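Side-chain contact in Rho guanine nucleotide exchange factor 3 (Mus musculus, PDB 2Z0Q), which acts as a guanine nucleotide exchange factor for the GTPases RhoA and RhoB, this chain being its DH-PH portion: residues A[245-250]-A[267-272]. Sequence-based numbering, arbitrary orientation.
Sequences KLHVFL and LCYQLY. With SO4 (sulfate ion), chain C.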
loop_
_atom_site.group_PDB
_atom_site.type_symbol
_atom_site.label_atom_id
_atom_site.label_comp_id
_atom_site.label_asym_id
_atom_site.label_seq_id
_atom_site.Cartn_x
_atom_site.Cartn_y
_atom_site.Cartn_z
ATOM N N LYS A 245 -8.869 16.658 -12.003
ATOM C CA LYS A 245 -8.228 15.562 -11.266
ATOM C C LYS A 245 -9.120 15.199 -10.083
ATOM O O LYS A 245 -9.403 16.028 -9.221
ATOM C CB LYS A 245 -6.826 15.977 -10.813
ATOM C CG LYS A 245 -5.931 16.409 -11.972
ATOM C CD LYS A 245 -4.478 16.622 -11.554
ATOM C CE LYS A 245 -3.626 17.180 -12.759
ATOM N NZ LYS A 245 -2.154 17.182 -12.453
ATOM N N LEU A 246 -9.608 13.957 -10.075
ATOM C CA LEU A 246 -10.514 13.488 -9.044
ATOM C C LEU A 246 -9.881 12.365 -8.223
ATOM O O LEU A 246 -8.894 11.762 -8.655
ATOM C CB LEU A 246 -11.815 12.964 -9.713
ATOM C CG LEU A 246 -12.541 13.927 -10.680
ATOM C CD1 LEU A 246 -13.532 13.202 -11.598
ATOM C CD2 LEU A 246 -13.208 15.023 -9.844
ATOM N N HIS A 247 -10.380 12.185 -6.999
ATOM C CA HIS A 247 -9.963 11.060 -6.192
ATOM C C HIS A 247 -11.261 10.289 -6.030
ATOM O O HIS A 247 -12.265 10.796 -5.475
ATOM C CB HIS A 247 -9.414 11.440 -4.805
ATOM C CG HIS A 247 -8.653 10.317 -4.188
ATOM N ND1 HIS A 247 -7.272 10.248 -4.210
ATOM C CD2 HIS A 247 -9.081 9.150 -3.649
ATOM C CE1 HIS A 247 -6.886 9.085 -3.706
ATOM N NE2 HIS A 247 -7.965 8.404 -3.354
ATOM N N VAL A 248 -11.252 9.050 -6.503
ATOM C CA VAL A 248 -12.455 8.255 -6.470
ATOM C C VAL A 248 -12.346 7.109 -5.464
ATOM O O VAL A 248 -11.319 6.455 -5.368
ATOM C CB VAL A 248 -12.755 7.719 -7.885
ATOM C CG1 VAL A 248 -13.984 6.863 -7.875
ATOM C CG2 VAL A 248 -12.902 8.900 -8.846
ATOM N N PHE A 249 -13.437 6.871 -4.771
ATOM C CA PHE A 249 -13.511 5.846 -3.733
ATOM C C PHE A 249 -14.618 4.836 -4.019
ATOM O O PHE A 249 -15.804 5.188 -4.099
ATOM C CB PHE A 249 -13.834 6.505 -2.377
ATOM C CG PHE A 249 -12.784 7.474 -1.903
ATOM C CD1 PHE A 249 -11.654 7.029 -1.216
ATOM C CD2 PHE A 249 -12.920 8.835 -2.155
ATOM C CE1 PHE A 249 -10.675 7.927 -0.787
ATOM C CE2 PHE A 249 -11.962 9.718 -1.738
ATOM C CZ PHE A 249 -10.823 9.273 -1.041
ATOM N N LEU A 250 -14.229 3.574 -4.154
ATOM C CA LEU A 250 -15.196 2.527 -4.333
ATOM C C LEU A 250 -15.376 1.796 -2.984
ATOM O O LEU A 250 -14.555 0.958 -2.604
ATOM C CB LEU A 250 -14.724 1.504 -5.384
ATOM C CG LEU A 250 -15.695 0.307 -5.519
ATOM C CD1 LEU A 250 -17.080 0.762 -6.031
ATOM C CD2 LEU A 250 -15.086 -0.711 -6.455
ATOM N N LEU A 267 -6.193 18.015 4.765
ATOM C CA LEU A 267 -6.388 17.434 3.441
ATOM C C LEU A 267 -7.738 16.714 3.478
ATOM O O LEU A 267 -7.913 15.727 4.203
ATOM C CB LEU A 267 -5.270 16.440 3.148
ATOM C CG LEU A 267 -5.345 15.724 1.798
ATOM C CD1 LEU A 267 -5.409 16.786 0.689
ATOM C CD2 LEU A 267 -4.116 14.815 1.616
ATOM N N CYS A 268 -8.693 17.178 2.675
ATOM C CA CYS A 268 -10.023 16.590 2.674
ATOM C C CYS A 268 -10.413 16.205 1.250
ATOM O O CYS A 268 -9.658 16.481 0.331
ATOM C CB CYS A 268 -11.039 17.579 3.220
ATOM S SG CYS A 268 -10.786 17.867 5.013
ATOM N N TYR A 269 -11.563 15.554 1.098
ATOM C CA TYR A 269 -12.017 15.092 -0.233
ATOM C C TYR A 269 -13.451 15.594 -0.425
ATOM O O TYR A 269 -14.437 15.026 0.085
ATOM C CB TYR A 269 -11.917 13.544 -0.297
ATOM C CG TYR A 269 -10.510 13.069 0.010
ATOM C CD1 TYR A 269 -9.504 13.126 -0.946
ATOM C CD2 TYR A 269 -10.161 12.689 1.307
ATOM C CE1 TYR A 269 -8.178 12.834 -0.624
ATOM C CE2 TYR A 269 -8.826 12.380 1.639
ATOM C CZ TYR A 269 -7.858 12.462 0.685
ATOM O OH TYR A 269 -6.550 12.198 1.050
ATOM N N GLN A 270 -13.534 16.704 -1.157
ATOM C CA GLN A 270 -14.784 17.396 -1.425
ATOM C C GLN A 270 -15.615 16.634 -2.464
ATOM O O GLN A 270 -15.151 16.433 -3.604
ATOM C CB GLN A 270 -14.432 18.829 -1.908
ATOM C CG GLN A 270 -15.654 19.705 -2.158
ATOM C CD GLN A 270 -15.269 21.093 -2.659
ATOM O OE1 GLN A 270 -14.117 21.495 -2.579
ATOM N NE2 GLN A 270 -16.239 21.813 -3.191
ATOM N N LEU A 271 -16.797 16.173 -2.068
ATOM C CA LEU A 271 -17.606 15.398 -3.024
ATOM C C LEU A 271 -17.870 16.236 -4.277
ATOM O O LEU A 271 -18.251 17.410 -4.180
ATOM C CB LEU A 271 -18.914 14.911 -2.408
ATOM C CG LEU A 271 -18.786 13.489 -1.816
ATOM C CD1 LEU A 271 -17.934 13.541 -0.548
ATOM C CD2 LEU A 271 -20.156 12.897 -1.546
ATOM N N TYR A 272 -17.662 15.617 -5.445
ATOM C CA TYR A 272 -17.844 16.290 -6.751
ATOM C C TYR A 272 -19.293 16.191 -7.271
ATOM O O TYR A 272 -19.773 17.078 -8.000
ATOM C CB TYR A 272 -16.853 15.653 -7.730
ATOM C CG TYR A 272 -16.762 16.263 -9.106
ATOM C CD1 TYR A 272 -16.320 17.573 -9.271
ATOM C CD2 TYR A 272 -17.004 15.483 -10.255
ATOM C CE1 TYR A 272 -16.105 18.112 -10.540
ATOM C CE2 TYR A 272 -16.782 16.012 -11.557
ATOM C CZ TYR A 272 -16.330 17.325 -11.676
ATOM O OH TYR A 272 -16.038 17.860 -12.892
HETATM S S SO4 C . -17.809 20.598 -13.257
HETATM O O1 SO4 C . -18.108 22.006 -13.690
HETATM O O2 SO4 C . -16.314 20.435 -13.094
HETATM O O3 SO4 C . -18.480 20.329 -11.941
HETATM O O4 SO4 C . -18.365 19.666 -14.299
#
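Y269 is met first, with the edge of F249 pointing at one face of its ring. It is a T-shaped pair, the planes standing at 76°. F249 CZ lies 4.0 Å from Y269 CG, nearer the rim than the middle of the face. With CG beside its backbone N, anti to the carbonyl carbon, F249 crosses the tyrosine side chain at about a right angle and brings CE2 and CZ to it. H247, two residues before F249 on strand 245-251, sets its CB 4.2 Å from Y269 CD1, and its ring is tilted obliquely against the tyrosine, at 52°. These three rings form an aromatic cluster. The imidazole is also tied down from outside, NE2 being hydrogen-bonded to ND1 of H235.

Three residues on, Y272 takes a methyl group over its ring. L246 CD2 sits 3.8 Å from the Y272 ring centroid and only 11° off the normal, a CH-pi contact. At the far end of that ring, Y272 OH donates a 2.6 Å hydrogen bond to O2 of a sulfate, probably from the crystallisation liquor, and also bonds R242 NH2. A leucine in its place would probably leave L246 CD2 without a flat surface to rest on and R242 without its hydroxyl partner.

All this lies in the PH domain, where strands 245-251 and 266-271 each pair antiparallel with strand 254-263, and Y210 of helix 180-213 packs its ring against both F249 and Y269.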